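Local coordinates for pyoverdine biosynthesis protein PvcB (Pseudomonas aeruginosa, PDB 4YLM) that catalyses the iron- and 2-oxoglutarate-dependent oxidation of tyrosine isonitrile in the biosynthesis of paerucumarin, at residues E123-H128 and R276-A281; E185-R190 and N256-H261. All coordinates share one frame; numbering follows the deposited sequence.

Contact 1: residues E123-H128 and R276-A281; sequences EFQVFH and RVHIHA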
ATOM      1  N   GLU A 123     -14.800   4.683 -10.387  1.00 25.61           N
ATOM      2  CA  GLU A 123     -14.469   4.990  -8.995  1.00 23.30           C
ATOM      3  C   GLU A 123     -13.789   6.352  -8.859  1.00 21.78           C
ATOM      4  O   GLU A 123     -14.090   7.107  -7.938  1.00 21.84           O
ATOM      5  CB  GLU A 123     -13.608   3.887  -8.345  1.00 22.00           C
ATOM      6  CG  GLU A 123     -13.240   4.207  -6.883  1.00 22.21           C
ATOM      7  CD  GLU A 123     -12.643   3.021  -6.126  1.00 27.54           C
ATOM      8  OE1 GLU A 123     -12.229   2.036  -6.775  1.00 26.28           O
ATOM      9  OE2 GLU A 123     -12.590   3.082  -4.877  1.00 22.40           O
ATOM     10  N   PHE A 124     -12.871   6.664  -9.771  1.00 19.99           N
ATOM     11  CA  PHE A 124     -12.091   7.893  -9.682  1.00 21.41           C
ATOM     12  C   PHE A 124     -12.215   8.771 -10.919  1.00 24.60           C
ATOM     13  O   PHE A 124     -12.319   8.270 -12.056  1.00 22.89           O
ATOM     14  CB  PHE A 124     -10.590   7.590  -9.516  1.00 22.86           C
ATOM     15  CG  PHE A 124     -10.252   6.747  -8.306  1.00 22.88           C
ATOM     16  CD1 PHE A 124     -10.425   7.244  -7.015  1.00 21.92           C
ATOM     17  CD2 PHE A 124      -9.747   5.462  -8.466  1.00 24.22           C
ATOM     18  CE1 PHE A 124     -10.101   6.450  -5.890  1.00 23.59           C
ATOM     19  CE2 PHE A 124      -9.423   4.667  -7.355  1.00 26.21           C
ATOM     20  CZ  PHE A 124      -9.601   5.164  -6.073  1.00 22.43           C
ATOM     21  N   GLN A 125     -12.152  10.083 -10.684  1.00 21.79           N
ATOM     22  CA  GLN A 125     -11.827  11.058 -11.720  1.00 23.57           C
ATOM     23  C   GLN A 125     -10.364  11.461 -11.510  1.00 24.91           C
ATOM     24  O   GLN A 125      -9.953  11.749 -10.389  1.00 23.00           O
ATOM     25  CB  GLN A 125     -12.711  12.312 -11.593  1.00 22.29           C
ATOM     26  CG  GLN A 125     -14.222  12.068 -11.615  1.00 26.20           C
ATOM     27  CD  GLN A 125     -14.989  13.147 -10.850  1.00 34.44           C
ATOM     28  OE1 GLN A 125     -14.610  13.519  -9.739  1.00 38.26           O
ATOM     29  NE2 GLN A 125     -16.048  13.668 -11.451  1.00 32.63           N
ATOM     30  N   VAL A 126      -9.571  11.448 -12.579  1.00 21.99           N
ATOM     31  CA  VAL A 126      -8.223  11.984 -12.543  1.00 21.21           C
ATOM     32  C   VAL A 126      -8.216  13.222 -13.443  1.00 24.51           C
ATOM     33  O   VAL A 126      -8.501  13.127 -14.637  1.00 24.76           O
ATOM     34  CB  VAL A 126      -7.185  10.961 -13.045  1.00 20.38           C
ATOM     35  CG1 VAL A 126      -5.793  11.591 -13.109  1.00 23.28           C
ATOM     36  CG2 VAL A 126      -7.174   9.730 -12.122  1.00 24.34           C
ATOM     37  N   PHE A 127      -7.928  14.380 -12.859  1.00 23.29           N
ATOM     38  CA  PHE A 127      -7.887  15.637 -13.611  1.00 26.19           C
ATOM     39  C   PHE A 127      -6.455  16.136 -13.681  1.00 26.62           C
ATOM     40  O   PHE A 127      -5.807  16.291 -12.656  1.00 27.21           O
ATOM     41  CB  PHE A 127      -8.687  16.738 -12.907  1.00 24.21           C
ATOM     42  CG  PHE A 127     -10.169  16.505 -12.840  1.00 22.80           C
ATOM     43  CD1 PHE A 127     -11.001  16.915 -13.872  1.00 29.12           C
ATOM     44  CD2 PHE A 127     -10.743  15.944 -11.711  1.00 24.97           C
ATOM     45  CE1 PHE A 127     -12.390  16.733 -13.793  1.00 27.11           C
ATOM     46  CE2 PHE A 127     -12.116  15.754 -11.625  1.00 25.07           C
ATOM     47  CZ  PHE A 127     -12.944  16.160 -12.665  1.00 28.08           C
ATOM     48  N   HIS A 128      -5.966  16.413 -14.882  1.00 24.23           N
ATOM     49  CA  HIS A 128      -4.695  17.094 -15.034  1.00 24.42           C
ATOM     50  C   HIS A 128      -4.977  18.523 -15.526  1.00 26.19           C
ATOM     51  O   HIS A 128      -5.645  18.702 -16.542  1.00 24.88           O
ATOM     52  CB  HIS A 128      -3.835  16.366 -16.053  1.00 23.32           C
ATOM     53  CG  HIS A 128      -2.562  17.080 -16.396  1.00 26.86           C
ATOM     54  ND1 HIS A 128      -1.998  17.032 -17.656  1.00 27.03           N
ATOM     55  CD2 HIS A 128      -1.739  17.849 -15.645  1.00 26.19           C
ATOM     56  CE1 HIS A 128      -0.885  17.746 -17.665  1.00 27.34           C
ATOM     57  NE2 HIS A 128      -0.704  18.252 -16.457  1.00 29.02           N
ATOM     58  N   ARG A 276      -9.562  15.168 -18.242  1.00 26.18           N
ATOM     59  CA  ARG A 276     -10.120  14.222 -17.281  1.00 24.73           C
ATOM     60  C   ARG A 276     -10.123  12.788 -17.797  1.00 27.11           C
ATOM     61  O   ARG A 276     -10.510  12.527 -18.945  1.00 26.13           O
ATOM     62  CB  ARG A 276     -11.546  14.612 -16.892  1.00 22.30           C
ATOM     63  CG  ARG A 276     -12.173  13.655 -15.866  1.00 24.36           C
ATOM     64  CD  ARG A 276     -13.678  13.533 -16.070  1.00 28.69           C
ATOM     65  NE  ARG A 276     -13.999  12.793 -17.286  1.00 28.20           N
ATOM     66  CZ  ARG A 276     -15.202  12.782 -17.856  1.00 29.84           C
ATOM     67  NH1 ARG A 276     -16.192  13.476 -17.324  1.00 30.38           N
ATOM     68  NH2 ARG A 276     -15.412  12.084 -18.965  1.00 30.08           N
ATOM     69  N   VAL A 277      -9.707  11.867 -16.928  1.00 25.05           N
ATOM     70  CA  VAL A 277      -9.743  10.431 -17.187  1.00 20.53           C
ATOM     71  C   VAL A 277     -10.529   9.746 -16.066  1.00 28.37           C
ATOM     72  O   VAL A 277     -10.388  10.107 -14.892  1.00 22.98           O
ATOM     73  CB  VAL A 277      -8.310   9.853 -17.236  1.00 25.39           C
ATOM     74  CG1 VAL A 277      -8.330   8.326 -17.476  1.00 19.48           C
ATOM     75  CG2 VAL A 277      -7.480  10.580 -18.310  1.00 23.51           C
ATOM     76  N   HIS A 278     -11.375   8.784 -16.432  1.00 24.29           N
ATOM     77  CA  HIS A 278     -12.125   7.993 -15.468  1.00 24.75           C
ATOM     78  C   HIS A 278     -11.398   6.674 -15.207  1.00 23.86           C
ATOM     79  O   HIS A 278     -10.852   6.080 -16.134  1.00 24.62           O
ATOM     80  CB  HIS A 278     -13.519   7.686 -16.013  1.00 25.79           C
ATOM     81  CG  HIS A 278     -14.506   8.797 -15.836  1.00 29.20           C
ATOM     82  ND1 HIS A 278     -15.434   9.122 -16.801  1.00 27.85           N
ATOM     83  CD2 HIS A 278     -14.744   9.626 -14.791  1.00 26.82           C
ATOM     84  CE1 HIS A 278     -16.194  10.114 -16.363  1.00 28.27           C
ATOM     85  NE2 HIS A 278     -15.792  10.442 -15.149  1.00 28.59           N
ATOM     86  N   ILE A 279     -11.398   6.216 -13.955  1.00 25.61           N
ATOM     87  CA  ILE A 279     -10.795   4.926 -13.604  1.00 22.91           C
ATOM     88  C   ILE A 279     -11.884   4.044 -13.032  1.00 24.57           C
ATOM     89  O   ILE A 279     -12.604   4.459 -12.129  1.00 23.79           O
ATOM     90  CB  ILE A 279      -9.684   5.078 -12.548  1.00 20.79           C
ATOM     91  CG1 ILE A 279      -8.693   6.173 -12.960  1.00 21.57           C
ATOM     92  CG2 ILE A 279      -9.001   3.714 -12.260  1.00 21.04           C
ATOM     93  CD1 ILE A 279      -7.884   5.851 -14.190  1.00 25.31           C
ATOM     94  N   HIS A 280     -12.003   2.828 -13.554  1.00 22.78           N
ATOM     95  CA  HIS A 280     -13.008   1.886 -13.084  1.00 23.29           C
ATOM     96  C   HIS A 280     -12.745   1.508 -11.633  1.00 25.30           C
ATOM     97  O   HIS A 280     -11.608   1.560 -11.167  1.00 24.38           O
ATOM     98  CB  HIS A 280     -12.960   0.604 -13.918  1.00 25.67           C
ATOM     99  CG  HIS A 280     -13.758   0.671 -15.185  1.00 27.96           C
ATOM    100  ND1 HIS A 280     -15.126   0.846 -15.195  1.00 29.42           N
ATOM    101  CD2 HIS A 280     -13.380   0.573 -16.483  1.00 28.66           C
ATOM    102  CE1 HIS A 280     -15.556   0.851 -16.444  1.00 28.12           C
ATOM    103  NE2 HIS A 280     -14.518   0.679 -17.244  1.00 27.07           N
ATOM    104  N   ALA A 281     -13.805   1.131 -10.935  1.00 25.25           N
ATOM    105  CA  ALA A 281     -13.691   0.429  -9.661  1.00 26.45           C
ATOM    106  C   ALA A 281     -13.049  -0.947  -9.882  1.00 29.50           C
ATOM    107  O   ALA A 281     -12.868  -1.378 -11.025  1.00 26.62           O
ATOM    108  CB  ALA A 281     -15.085   0.285  -9.015  1.00 27.79           C
TER
HETATM  109  O   HOH W   1     -10.262   1.839  -8.855  1.00 26.72           O

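Contact 2: residues E185-R190 and N256-H261; sequences ERHPRR and NLTLLH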
ATOM      1  N   GLU A 185     -27.260   6.302   0.756  1.00 27.79           N
ATOM      2  CA  GLU A 185     -26.818   5.035   0.182  1.00 28.19           C
ATOM      3  C   GLU A 185     -25.728   4.416   1.047  1.00 32.16           C
ATOM      4  O   GLU A 185     -25.293   5.013   2.029  1.00 30.68           O
ATOM      5  CB  GLU A 185     -26.271   5.252  -1.235  1.00 31.15           C
ATOM      6  CG  GLU A 185     -27.243   4.930  -2.360  1.00 33.40           C
ATOM      7  CD  GLU A 185     -27.460   3.438  -2.527  1.00 36.58           C
ATOM      8  OE1 GLU A 185     -27.962   3.037  -3.594  1.00 35.42           O
ATOM      9  OE2 GLU A 185     -27.137   2.668  -1.591  1.00 32.57           O
ATOM     10  N   ARG A 186     -25.298   3.214   0.681  1.00 28.44           N
ATOM     11  CA  ARG A 186     -24.077   2.648   1.228  1.00 28.39           C
ATOM     12  C   ARG A 186     -23.017   2.702   0.133  1.00 29.42           C
ATOM     13  O   ARG A 186     -23.329   2.573  -1.058  1.00 25.45           O
ATOM     14  CB  ARG A 186     -24.299   1.207   1.691  1.00 31.35           C
ATOM     15  CG  ARG A 186     -24.647   0.242   0.578  1.00 36.20           C
ATOM     16  CD  ARG A 186     -24.934  -1.129   1.156  1.00 35.53           C
ATOM     17  NE  ARG A 186     -25.160  -2.146   0.134  1.00 39.27           N
ATOM     18  CZ  ARG A 186     -26.269  -2.881   0.042  1.00 45.47           C
ATOM     19  NH1 ARG A 186     -27.264  -2.701   0.905  1.00 44.03           N
ATOM     20  NH2 ARG A 186     -26.384  -3.797  -0.914  1.00 43.09           N
ATOM     21  N   HIS A 187     -21.769   2.929   0.519  1.00 24.35           N
ATOM     22  CA  HIS A 187     -20.705   2.887  -0.471  1.00 24.32           C
ATOM     23  C   HIS A 187     -20.769   1.521  -1.136  1.00 25.50           C
ATOM     24  O   HIS A 187     -20.862   0.494  -0.453  1.00 26.04           O
ATOM     25  CB  HIS A 187     -19.343   3.108   0.180  1.00 23.16           C
ATOM     26  CG  HIS A 187     -18.222   3.209  -0.804  1.00 21.08           C
ATOM     27  ND1 HIS A 187     -17.700   2.106  -1.447  1.00 20.86           N
ATOM     28  CD2 HIS A 187     -17.536   4.278  -1.270  1.00 20.82           C
ATOM     29  CE1 HIS A 187     -16.727   2.489  -2.251  1.00 21.11           C
ATOM     30  NE2 HIS A 187     -16.600   3.802  -2.160  1.00 21.47           N
ATOM     31  N   PRO A 188     -20.744   1.497  -2.474  1.00 23.05           N
ATOM     32  CA  PRO A 188     -21.010   0.253  -3.209  1.00 25.34           C
ATOM     33  C   PRO A 188     -19.908  -0.806  -3.113  1.00 29.43           C
ATOM     34  O   PRO A 188     -20.130  -1.932  -3.553  1.00 27.66           O
ATOM     35  CB  PRO A 188     -21.195   0.732  -4.661  1.00 26.77           C
ATOM     36  CG  PRO A 188     -20.400   2.021  -4.729  1.00 25.10           C
ATOM     37  CD  PRO A 188     -20.604   2.661  -3.369  1.00 24.03           C
ATOM     38  N   ARG A 189     -18.751  -0.472  -2.548  1.00 24.48           N
ATOM     39  CA  ARG A 189     -17.721  -1.487  -2.323  1.00 24.50           C
ATOM     40  C   ARG A 189     -17.364  -1.599  -0.847  1.00 27.79           C
ATOM     41  O   ARG A 189     -17.070  -2.682  -0.361  1.00 25.75           O
ATOM     42  CB  ARG A 189     -16.455  -1.183  -3.146  1.00 24.87           C
ATOM     43  CG  ARG A 189     -16.637  -1.435  -4.641  1.00 24.03           C
ATOM     44  CD  ARG A 189     -16.872  -2.933  -4.870  1.00 33.79           C
ATOM     45  NE  ARG A 189     -17.587  -3.204  -6.116  1.00 40.93           N
ATOM     46  CZ  ARG A 189     -16.991  -3.287  -7.297  1.00 38.31           C
ATOM     47  NH1 ARG A 189     -15.680  -3.124  -7.372  1.00 36.62           N
ATOM     48  NH2 ARG A 189     -17.701  -3.542  -8.397  1.00 33.94           N
ATOM     49  N   ARG A 190     -17.427  -0.477  -0.135  1.00 23.53           N
ATOM     50  CA  ARG A 190     -16.826  -0.394   1.190  1.00 25.08           C
ATOM     51  C   ARG A 190     -17.836  -0.141   2.302  1.00 26.73           C
ATOM     52  O   ARG A 190     -17.459   0.035   3.461  1.00 25.58           O
ATOM     53  CB  ARG A 190     -15.724   0.670   1.188  1.00 23.26           C
ATOM     54  CG  ARG A 190     -14.531   0.298   0.296  1.00 21.10           C
ATOM     55  CD  ARG A 190     -13.422   1.328   0.451  1.00 20.79           C
ATOM     56  NE  ARG A 190     -13.698   2.577  -0.257  1.00 20.88           N
ATOM     57  CZ  ARG A 190     -13.344   3.777   0.185  1.00 22.70           C
ATOM     58  NH1 ARG A 190     -12.748   3.896   1.365  1.00 19.20           N
ATOM     59  NH2 ARG A 190     -13.583   4.865  -0.545  1.00 19.22           N
ATOM     60  N   ASN A 256     -15.079   9.484  -6.793  1.00 22.36           N
ATOM     61  CA  ASN A 256     -16.422   9.680  -7.336  1.00 22.38           C
ATOM     62  C   ASN A 256     -17.509   8.861  -6.626  1.00 25.46           C
ATOM     63  O   ASN A 256     -18.693   9.146  -6.789  1.00 23.67           O
ATOM     64  CB  ASN A 256     -16.416   9.363  -8.842  1.00 19.88           C
ATOM     65  CG  ASN A 256     -17.773   9.566  -9.494  1.00 26.19           C
ATOM     66  OD1 ASN A 256     -18.310  10.686  -9.540  1.00 24.70           O
ATOM     67  ND2 ASN A 256     -18.324   8.486 -10.031  1.00 22.51           N
ATOM     68  N   LEU A 257     -17.120   7.845  -5.847  1.00 21.60           N
ATOM     69  CA  LEU A 257     -18.101   6.998  -5.157  1.00 22.44           C
ATOM     70  C   LEU A 257     -18.551   7.595  -3.824  1.00 23.20           C
ATOM     71  O   LEU A 257     -19.567   7.181  -3.262  1.00 25.20           O
ATOM     72  CB  LEU A 257     -17.560   5.567  -4.942  1.00 23.27           C
ATOM     73  CG  LEU A 257     -17.070   4.838  -6.207  1.00 24.59           C
ATOM     74  CD1 LEU A 257     -16.660   3.395  -5.884  1.00 24.57           C
ATOM     75  CD2 LEU A 257     -18.155   4.856  -7.304  1.00 23.93           C
ATOM     76  N   THR A 258     -17.795   8.572  -3.334  1.00 22.34           N
ATOM     77  CA  THR A 258     -18.039   9.185  -2.031  1.00 22.03           C
ATOM     78  C   THR A 258     -18.407  10.667  -2.160  1.00 24.49           C
ATOM     79  O   THR A 258     -19.266  11.164  -1.434  1.00 24.91           O
ATOM     80  CB  THR A 258     -16.787   9.075  -1.138  1.00 24.66           C
ATOM     81  OG1 THR A 258     -16.458   7.690  -0.967  1.00 22.25           O
ATOM     82  CG2 THR A 258     -17.040   9.701   0.246  1.00 22.26           C
ATOM     83  N   LEU A 259     -17.735  11.374  -3.064  1.00 21.03           N
ATOM     84  CA  LEU A 259     -17.993  12.797  -3.242  1.00 21.81           C
ATOM     85  C   LEU A 259     -19.129  13.030  -4.225  1.00 25.11           C
ATOM     86  O   LEU A 259     -19.513  12.130  -4.975  1.00 25.47           O
ATOM     87  CB  LEU A 259     -16.764  13.509  -3.808  1.00 20.80           C
ATOM     88  CG  LEU A 259     -15.439  13.305  -3.074  1.00 22.00           C
ATOM     89  CD1 LEU A 259     -14.346  14.012  -3.860  1.00 18.27           C
ATOM     90  CD2 LEU A 259     -15.545  13.855  -1.651  1.00 21.58           C
ATOM     91  N   LEU A 260     -19.654  14.250  -4.198  1.00 22.36           N
ATOM     92  CA  LEU A 260     -20.422  14.803  -5.311  1.00 25.29           C
ATOM     93  C   LEU A 260     -19.602  15.978  -5.777  1.00 25.59           C
ATOM     94  O   LEU A 260     -18.795  16.517  -5.017  1.00 25.29           O
ATOM     95  CB  LEU A 260     -21.804  15.282  -4.855  1.00 24.10           C
ATOM     96  CG  LEU A 260     -22.696  14.197  -4.252  1.00 25.33           C
ATOM     97  CD1 LEU A 260     -24.000  14.781  -3.675  1.00 24.72           C
ATOM     98  CD2 LEU A 260     -22.987  13.108  -5.286  1.00 27.05           C
ATOM     99  N   HIS A 261     -19.787  16.392  -7.023  1.00 25.85           N
ATOM    100  CA  HIS A 261     -18.981  17.475  -7.539  1.00 25.08           C
ATOM    101  C   HIS A 261     -19.824  18.378  -8.424  1.00 26.40           C
ATOM    102  O   HIS A 261     -20.897  17.997  -8.888  1.00 27.46           O
ATOM    103  CB  HIS A 261     -17.806  16.908  -8.339  1.00 27.41           C
ATOM    104  CG  HIS A 261     -18.220  16.258  -9.618  1.00 28.92           C
ATOM    105  ND1 HIS A 261     -18.154  16.903 -10.835  1.00 30.01           N
ATOM    106  CD2 HIS A 261     -18.740  15.032  -9.868  1.00 28.63           C
ATOM    107  CE1 HIS A 261     -18.600  16.097 -11.783  1.00 29.73           C
ATOM    108  NE2 HIS A 261     -18.958  14.954 -11.224  1.00 31.72           N
TER

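Contact 1: residues E123-H128 and R276-A281
Phe124-Phe127 and Arg276-Ile279 pair as neighbouring antiparallel strands in the large sheet of this TauD/TfdA-family oxygenase, a cupin-type fold. Val126 and Val277 form a hydrogen-bonded pair, Val126 N to Val277 O at 2.8 Å and Val277 N to Val126 O at 2.9 Å. At the other end Phe124 N and Ile279 N bond to Ile279 O and Phe124 O, while Glu123 N makes a weak second bond to Ile279 O; Glu123 and Phe124 facing one residue is a classic beta bulge. A water bridges Glu123 OE1 and His280 O, and Glu123 OE2 forms a salt bridge with Arg53.

On one face Phe124 CB meets Ile279 CB at 4.0 Å, and Val126 CG2 meets Ile279 CG1. On the opposite face CG of Arg276, anti to the backbone N (chi1 -179°), sits over the Phe127 ring, 4.2 Å from its centroid, a CH-pi contact; further out NE lies 3.5 Å above the His278 ring, toward its rim. Gln125 and His278 point the same way, amide and imidazole planes 5° apart, with Gln125 CG at the ring edge, 4.0 Å from His278 CD2. Both Gln125 NE2 and His278 NE2 bond to OD2 of Asp114, assigned as an iron ligand.

Phe79 of helix 69-79 packs on Phe124 and Ile279, helix 45-55 also covers Phe124, and strand 251-255 flanks 123-128 along its other edge.

Contact 2: residues E185-R190 and N256-H261
Leu257 packs against the imidazole of His187, its CB 3.4 Å from His187 NE2 and its CD1 3.7 Å from both NE2 and CE1. The two side chains cross at about a right angle, and the leucine approaches the ring obliquely. Thr258 comes in at the ring edge, in plane, with OG1 3.6 Å from His187 CD2. Pro188 adds a looser apolar touch, CG to Leu257 CD1 at 4.1 Å.

The ring is fixed from within its own loop. CG of His187 stands anti to the backbone N (chi1 -174°), and ND1 accepts two backbone N-H groups, Arg189 N at 3.0 Å and Arg190 N at 2.9 Å, tilted 24° and 30° from the ring plane. With ND1 held there, NE2, CD2 and CE1 face Leu257 and Thr258; ND1 being the acceptor is consistent with any ring proton lying on NE2. Pro188 CD lies 3.4 Å above one ring face, toward the rim.

Farther out, one carboxylate holds both Leu257 and Thr258: Asp255 OD1 accepts Leu257 N, and OD2 pairs with Thr258 OG1. Leu257 also packs on Leu285 of strand 272-286, while Arg190 bonds through NH1 to Arg53 O and packs on Glu42 of the second subunit.

The arrangement is loop-to-loop packing within the TauD/TfdA-family fold: the turn that follows strand 184-186 meets the link between strands 251-255 and 259-263, the latter strand carrying His261, assigned as an iron ligand.

In the fold
The centres of contacts 1 and 2 lie 14 Å apart, and the two meet directly. Glu123 O and Asn256 N, 2.8 Å apart, form a probable hydrogen bond, and Glu123 CG packs on Leu257 CD1 at 3.7 Å, joining the bulged end of the strand pair to the turn of contact 2. Ala281 CB touches Arg189 NH1 at 3.8 Å. The iron site ties them as well: Gln125 NE2 of contact 1 packs 3.2 Å from NE2 of His261, whose segment belongs to contact 2. Asp114 accepts bonds from both groups, Asn256 OD1 takes its backbone N-H, and with His112 and His261 it makes up the expected iron-binding triad.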